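Side-chain contacts in DNA helicase RecQ (Deinococcus radiodurans, PDB 4Q48), which probably couples ATP hydrolysis to the unwinding of duplex DNA by translocating in the 3'-5' direction: residues 253-256 against 257-261; 359-362 against 363-367. All coordinates share one frame; numbering follows the deposited sequence.

Both contacts are local, made between residues three to five apart in the chain, and their centres lie 38 Å from one another, with nearest atoms about 25 Å apart. Contact 1 comes first along the chain and spans the end of helix 246-258 and the turn after it; this helix packs on the six-stranded parallel sheet of the second, C-terminal helicase domain. Contact 2 follows, wholly within the first turns of helix 359-376, in the RecQ zinc-binding region. The one thus finishes a helix of the C-terminal helicase domain, and the other lies where the zinc-binding region touches W153 and D486, from distant parts of the chain.

Contact 1: 253-256 against 257-261; sequences AKWL and QAQGI
The carbonyl oxygen L256 O is gripped by two backbone N-H groups from opposite faces of its plane: Q259 N at 2.9 Å and I261 N at 3.2 Å. The second bond, with G260 N to Q257 O at 2.9 Å, makes a Schellman motif that ends the helix. G260 is its C-prime residue, and glycine suits the positive phi (93°) because a CB would jam against the preceding carbonyl. The reversal brings I261 back over the helix, where its CD1 meets CD2 of L256 at 3.6 Å, two branched apolar side chains that suit the side turned to the sheet. On another side, Q259 bends at chi2 (-91°) and lays NE2 over one face of the W255 indole near its rim, the amide and ring planes 31° apart. K254 NZ donates to Q257 OE1 (2.8 Å), while Q257 NE2 bonds A263 O. An alanine in place of Q257 would probably leave the K254 ammonium without this partner and the A263 carbonyl without this amide donor. K223 makes a cation-pi contact with W255. Towards the sheet, L256 touches A263 of strand 263-266 and C291 of strand 289-292, while I261 bridges I289 and helix 222-233.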
# COMPACT_ATOMS: atom_id res chain seq x y z
N ALA A 253 17.65 -3.32 22.62
CA ALA A 253 18.77 -4.08 22.10
C ALA A 253 19.66 -4.55 23.23
O ALA A 253 20.14 -5.67 23.20
CB ALA A 253 19.58 -3.25 21.08
N LYS A 254 19.90 -3.73 24.25
CA LYS A 254 20.82 -4.24 25.28
C LYS A 254 20.05 -5.02 26.35
O LYS A 254 20.63 -5.86 27.05
CB LYS A 254 21.70 -3.16 25.90
CG LYS A 254 23.17 -3.68 25.91
CD LYS A 254 24.17 -2.91 26.77
CE LYS A 254 25.31 -3.83 27.29
NZ LYS A 254 25.47 -5.11 26.50
N TRP A 255 18.76 -4.77 26.46
CA TRP A 255 17.93 -5.59 27.34
C TRP A 255 17.91 -7.01 26.80
O TRP A 255 17.94 -7.98 27.55
CB TRP A 255 16.51 -5.03 27.45
CG TRP A 255 15.63 -5.79 28.36
CD1 TRP A 255 15.52 -5.64 29.71
CD2 TRP A 255 14.70 -6.81 27.99
NE1 TRP A 255 14.59 -6.53 30.22
CE2 TRP A 255 14.08 -7.25 29.18
CE3 TRP A 255 14.34 -7.39 26.78
CZ2 TRP A 255 13.11 -8.26 29.18
CZ3 TRP A 255 13.39 -8.39 26.78
CH2 TRP A 255 12.79 -8.81 27.97
N LEU A 256 17.87 -7.13 25.48
CA LEU A 256 17.87 -8.44 24.87
C LEU A 256 19.22 -9.13 25.07
O LEU A 256 19.27 -10.29 25.50
CB LEU A 256 17.52 -8.34 23.39
CG LEU A 256 16.03 -8.25 23.11
CD1 LEU A 256 15.78 -8.09 21.61
CD2 LEU A 256 15.28 -9.45 23.67
N GLN A 257 20.31 -8.41 24.79
CA GLN A 257 21.66 -8.93 25.02
C GLN A 257 21.80 -9.47 26.45
O GLN A 257 22.34 -10.56 26.67
CB GLN A 257 22.71 -7.86 24.74
CG GLN A 257 22.81 -7.40 23.28
CD GLN A 257 23.69 -6.16 23.11
OE1 GLN A 257 24.59 -5.93 23.92
NE2 GLN A 257 23.45 -5.38 22.07
N ALA A 258 21.25 -8.72 27.40
CA ALA A 258 21.26 -9.09 28.82
C ALA A 258 20.65 -10.44 29.11
O ALA A 258 21.02 -11.08 30.09
CB ALA A 258 20.54 -8.01 29.65
N GLN A 259 19.72 -10.90 28.27
CA GLN A 259 19.07 -12.19 28.52
C GLN A 259 19.65 -13.28 27.61
O GLN A 259 19.13 -14.38 27.53
CB GLN A 259 17.56 -12.07 28.28
CG GLN A 259 16.99 -10.73 28.68
CD GLN A 259 16.51 -10.68 30.11
OE1 GLN A 259 16.06 -11.69 30.67
NE2 GLN A 259 16.59 -9.49 30.71
N GLY A 260 20.77 -12.95 26.96
CA GLY A 260 21.53 -13.92 26.20
C GLY A 260 21.16 -14.01 24.74
O GLY A 260 21.63 -14.90 24.03
N ILE A 261 20.35 -13.04 24.29
CA ILE A 261 19.94 -12.93 22.89
C ILE A 261 20.89 -12.01 22.12
O ILE A 261 21.13 -10.89 22.55
CB ILE A 261 18.51 -12.34 22.78
CG1 ILE A 261 17.49 -13.23 23.49
CG2 ILE A 261 18.11 -12.16 21.34
CD1 ILE A 261 16.12 -12.91 23.08

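Contact 2: 359-362 against 363-367; sequences EEVK and RVEAS
V364 N donates to the carbonyl oxygen E360 O, one turn back, at 2.8 Å and with an N-H...O angle of 162°. This is the tightly packed side: V364 is buried and touches W153, as does R363. With CG anti to the backbone N (chi1 -179°) and the chain extended as far as NE, R363 carries its guanidinium away from the helix to a salt bridge with D486, a reach that suits a long basic residue. The repeat is that of an alpha-helix, i to i+4, in the first turns of helix 359-376 of the RecQ zinc-binding region: E365 N to V361 O is 2.9 Å and nearly straight at 167°, whereas A366 N to K362 O is weak at 3.3 Å. S367 turns its hydroxyl back to V364 O at 3.0 Å, as serines in helices often do. The helix also meets L352 of helix 342-354, through K362, E365 and A366. The solvent side is looser. V361 and E365, itself exposed despite touching L352, run side by side there, CG1 of V361 to CG of E365 at 4.2 Å. E359 and E360 are exposed, acidic groups well placed in a first turn, where they probably interact favourably with the helix dipole.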
# COMPACT_ATOMS: atom_id res chain seq x y z
N GLU A 359 -2.94 21.13 6.15
CA GLU A 359 -4.27 20.58 6.33
C GLU A 359 -4.45 19.17 5.77
O GLU A 359 -4.89 18.28 6.49
CB GLU A 359 -5.28 21.51 5.65
CG GLU A 359 -5.50 22.81 6.40
CD GLU A 359 -6.33 23.79 5.60
OE1 GLU A 359 -6.56 23.52 4.39
OE2 GLU A 359 -6.75 24.83 6.19
N GLU A 360 -4.02 18.94 4.54
CA GLU A 360 -4.23 17.64 3.91
C GLU A 360 -3.31 16.57 4.48
O GLU A 360 -3.65 15.41 4.45
CB GLU A 360 -4.08 17.73 2.38
CG GLU A 360 -2.73 18.24 1.90
CD GLU A 360 -2.68 19.77 1.82
OE1 GLU A 360 -3.74 20.42 1.92
OE2 GLU A 360 -1.56 20.33 1.64
N VAL A 361 -2.19 16.97 5.05
CA VAL A 361 -1.30 15.99 5.65
C VAL A 361 -1.89 15.51 6.99
O VAL A 361 -1.79 14.33 7.34
CB VAL A 361 0.10 16.56 5.86
CG1 VAL A 361 1.02 15.51 6.50
CG2 VAL A 361 0.66 17.00 4.53
N LYS A 362 -2.51 16.43 7.73
CA LYS A 362 -3.26 16.09 8.94
C LYS A 362 -4.47 15.20 8.60
O LYS A 362 -4.89 14.37 9.41
CB LYS A 362 -3.73 17.35 9.66
CG LYS A 362 -2.71 17.96 10.58
CD LYS A 362 -3.37 18.94 11.52
CE LYS A 362 -2.52 19.13 12.75
NZ LYS A 362 -1.10 19.27 12.32
N ARG A 363 -5.04 15.43 7.42
CA ARG A 363 -6.18 14.66 6.97
C ARG A 363 -5.76 13.25 6.58
O ARG A 363 -6.41 12.28 6.96
CB ARG A 363 -6.84 15.36 5.78
CG ARG A 363 -8.06 14.61 5.27
CD ARG A 363 -8.89 15.46 4.33
NE ARG A 363 -10.02 14.71 3.79
CZ ARG A 363 -10.66 15.01 2.66
NH1 ARG A 363 -10.28 16.05 1.94
NH2 ARG A 363 -11.68 14.26 2.26
N VAL A 364 -4.66 13.14 5.84
CA VAL A 364 -4.09 11.86 5.46
C VAL A 364 -3.63 11.05 6.69
O VAL A 364 -4.01 9.88 6.81
CB VAL A 364 -2.89 12.06 4.47
CG1 VAL A 364 -2.03 10.80 4.33
CG2 VAL A 364 -3.41 12.50 3.12
N GLU A 365 -2.86 11.66 7.59
CA GLU A 365 -2.34 10.95 8.77
C GLU A 365 -3.48 10.40 9.67
O GLU A 365 -3.31 9.39 10.35
CB GLU A 365 -1.41 11.86 9.60
CG GLU A 365 -0.07 12.27 8.93
CD GLU A 365 0.81 11.08 8.47
OE1 GLU A 365 0.91 10.06 9.19
OE2 GLU A 365 1.43 11.18 7.38
N ALA A 366 -4.64 11.04 9.65
CA ALA A 366 -5.75 10.61 10.47
C ALA A 366 -6.46 9.39 9.88
O ALA A 366 -6.99 8.56 10.62
CB ALA A 366 -6.74 11.76 10.67
N SER A 367 -6.53 9.31 8.55
CA SER A 367 -7.12 8.12 7.96
C SER A 367 -6.09 7.00 7.92
O SER A 367 -6.46 5.82 8.01
CB SER A 367 -7.67 8.39 6.57
OG SER A 367 -6.65 8.87 5.75